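Local coordinates for beta-N-acetylglucosaminidase-like protein Glycoside hydrolase family 20 (Flavobacterium johnsoniae, PDB 6YHH) that probably acts as a beta-N-acetylhexosaminidase of glycoside hydrolase family 20, releasing N-acetylglucosamine from chitin-derived oligosaccharides, at residues R540-G543 and G544-Q548. Sequence-based numbering, arbitrary orientation. Where two conformers were deposited one is given.
Sequences RNKG and GTEYQ
N541 turns its side-chain amide oxygen onto the backbone of the residues that follow the turn. OD1 accepts from Y547 N at 2.9 Å, the donor lying above the carbonyl plane of the amide, and takes a weaker, bent bond from E546 N, also 2.9 Å long. With CG of N541 anti to the backbone N (chi1 -175°), the amide crosses to the returning chain, and one buried oxygen ties down two successive peptide N-H groups. A bond in the other direction along the chain is made by the carboxylate of E546: its OE1 accepts from K542 N at 2.9 Å, met from above the carboxylate plane. In one of the two conformers modelled for K542, and so only tentatively, its aliphatic part runs past this oxygen and NZ bonds to T539 O, beyond salt-bridge range of E546.

The backbone itself reverses through a type II beta turn, N541 to G544, closed by G544 N to N541 O at 2.9 Å, with G543 in the third position at positive phi. It lies in the loop between strand 532-534 and helix 556-559, and G544 is also backbone-bonded to A277.

Side-chain bonding continues at R540, whose extended chain brings NE to Y547 OH at 3.0 Å, nearly straight and in the guanidinium plane. NH2 adds a weak bond to the same hydroxyl. Guanidinium and ring planes stand 83° apart, the R540 carbonyl oxygen lying at the ring edge, 3.5 Å from Y547 CE1. D558 forms a salt bridge with R540 and D659 binds the Y547 hydroxyl; the Y547 ring also meets those of F553 and of F59 from the second subunit.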
ATOM      1  N   ARG A 540      -4.947 -11.143  24.066  1.00  8.24           N
ATOM      2  CA  ARG A 540      -5.852 -10.435  23.180  1.00  7.53           C
ATOM      3  C   ARG A 540      -6.948 -11.351  22.621  1.00  7.96           C
ATOM      4  O   ARG A 540      -8.123 -10.967  22.620  1.00  7.98           O
ATOM      5  CB  ARG A 540      -5.117  -9.728  22.017  1.00  7.34           C
ATOM      6  CG  ARG A 540      -6.067  -9.082  20.983  1.00  7.49           C
ATOM      7  CD  ARG A 540      -5.433  -8.003  20.097  1.00  7.03           C
ATOM      8  NE  ARG A 540      -6.477  -7.530  19.194  1.00  7.02           N
ATOM      9  CZ  ARG A 540      -6.319  -6.884  18.049  1.00  7.12           C
ATOM     10  NH1 ARG A 540      -5.134  -6.479  17.659  1.00  8.55           N
ATOM     11  NH2 ARG A 540      -7.341  -6.510  17.329  1.00  7.02           N
ATOM     12  N   ASN A 541      -6.550 -12.493  22.109  1.00  7.57           N
ATOM     13  CA  ASN A 541      -7.493 -13.468  21.488  1.00  8.15           C
ATOM     14  C   ASN A 541      -7.581 -14.628  22.452  1.00  9.07           C
ATOM     15  O   ASN A 541      -6.904 -15.657  22.253  1.00  9.75           O
ATOM     16  CB  ASN A 541      -6.911 -13.881  20.185  1.00  8.22           C
ATOM     17  CG  ASN A 541      -7.832 -14.793  19.395  1.00  8.86           C
ATOM     18  OD1 ASN A 541      -8.973 -14.980  19.766  1.00  8.33           O
ATOM     19  ND2 ASN A 541      -7.308 -15.432  18.361  1.00 10.21           N
ATOM     20  N   LYS A 542      -8.361 -14.475  23.501  0.50  8.59           N
ATOM     21  CA  LYS A 542      -8.326 -15.453  24.576  0.50  8.81           C
ATOM     22  C   LYS A 542      -8.812 -16.795  24.082  0.50  9.49           C
ATOM     23  O   LYS A 542      -9.887 -16.910  23.511  0.50 10.22           O
ATOM     24  CB  LYS A 542      -9.155 -14.984  25.751  0.50  8.51           C
ATOM     25  CG  LYS A 542      -8.637 -13.677  26.297  0.50  8.18           C
ATOM     26  CD  LYS A 542      -9.506 -13.094  27.399  0.50  8.20           C
ATOM     27  CE  LYS A 542      -8.828 -11.898  28.035  0.50  8.12           C
ATOM     28  NZ  LYS A 542      -8.750 -10.738  27.139  0.50  7.97           N
ATOM     29  N   GLY A 543      -8.012 -17.823  24.311  1.00  9.59           N
ATOM     30  CA  GLY A 543      -8.367 -19.163  23.864  1.00 10.68           C
ATOM     31  C   GLY A 543      -8.317 -19.372  22.389  1.00 11.09           C
ATOM     32  O   GLY A 543      -8.729 -20.476  21.892  1.00 10.98           O
ATOM     33  N   GLY A 544      -7.949 -18.326  21.639  1.00  9.04           N
ATOM     34  CA  GLY A 544      -7.895 -18.470  20.177  1.00 10.06           C
ATOM     35  C   GLY A 544      -9.220 -18.359  19.483  1.00 10.09           C
ATOM     36  O   GLY A 544      -9.252 -18.372  18.244  1.00 11.64           O
ATOM     37  N   THR A 545     -10.325 -18.147  20.211  1.00 11.65           N
ATOM     38  CA  THR A 545     -11.672 -18.188  19.684  1.00 13.00           C
ATOM     39  C   THR A 545     -12.350 -16.821  19.633  1.00 12.00           C
ATOM     40  O   THR A 545     -13.489 -16.724  19.144  1.00 13.21           O
ATOM     41  CB  THR A 545     -12.532 -19.181  20.474  1.00 14.16           C
ATOM     42  OG1 THR A 545     -12.563 -18.748  21.834  1.00 16.74           O
ATOM     43  CG2 THR A 545     -11.859 -20.582  20.332  1.00 18.13           C
ATOM     44  N   GLU A 546     -11.724 -15.778  20.153  1.00 10.83           N
ATOM     45  CA  GLU A 546     -12.314 -14.452  20.101  1.00 10.58           C
ATOM     46  C   GLU A 546     -12.201 -13.756  18.769  1.00 11.17           C
ATOM     47  O   GLU A 546     -13.031 -12.839  18.455  1.00 12.20           O
ATOM     48  CB  GLU A 546     -11.705 -13.557  21.188  1.00 11.62           C
ATOM     49  CG  GLU A 546     -12.075 -14.075  22.583  1.00 12.66           C
ATOM     50  CD  GLU A 546     -11.632 -13.156  23.696  1.00 13.52           C
ATOM     51  OE1 GLU A 546     -10.567 -12.578  23.634  1.00 13.10           O
ATOM     52  OE2 GLU A 546     -12.379 -12.919  24.718  1.00 17.99           O
ATOM     53  N   TYR A 547     -11.139 -14.097  18.017  1.00  9.82           N
ATOM     54  CA  TYR A 547     -10.969 -13.567  16.652  1.00  9.76           C
ATOM     55  C   TYR A 547     -10.732 -14.769  15.738  1.00 11.41           C
ATOM     56  O   TYR A 547      -9.900 -15.627  16.038  1.00 12.23           O
ATOM     57  CB  TYR A 547      -9.720 -12.761  16.554  1.00  8.86           C
ATOM     58  CG  TYR A 547      -9.671 -11.434  17.373  1.00  8.04           C
ATOM     59  CD1 TYR A 547      -9.440 -11.431  18.741  1.00  8.02           C
ATOM     60  CD2 TYR A 547      -9.883 -10.236  16.769  1.00  7.09           C
ATOM     61  CE1 TYR A 547      -9.383 -10.264  19.471  1.00  7.58           C
ATOM     62  CE2 TYR A 547      -9.838  -9.057  17.497  1.00  7.48           C
ATOM     63  CZ  TYR A 547      -9.568  -9.055  18.816  1.00  7.65           C
ATOM     64  OH  TYR A 547      -9.425  -7.834  19.531  1.00  8.02           O
ATOM     65  N   GLN A 548     -11.409 -14.760  14.610  1.00 10.77           N
ATOM     66  CA  GLN A 548     -11.149 -15.669  13.558  1.00  9.93           C
ATOM     67  C   GLN A 548     -10.225 -15.051  12.528  1.00  9.75           C
ATOM     68  O   GLN A 548      -9.948 -13.875  12.542  1.00  8.07           O
ATOM     69  CB  GLN A 548     -12.478 -16.030  12.849  1.00 10.38           C
ATOM     70  CG  GLN A 548     -13.286 -17.030  13.695  1.00 11.18           C
ATOM     71  CD  GLN A 548     -13.778 -16.458  14.987  1.00 12.27           C
ATOM     72  OE1 GLN A 548     -14.478 -15.421  15.008  1.00 15.11           O
ATOM     73  NE2 GLN A 548     -13.322 -17.020  16.074  1.00 12.88           N
TER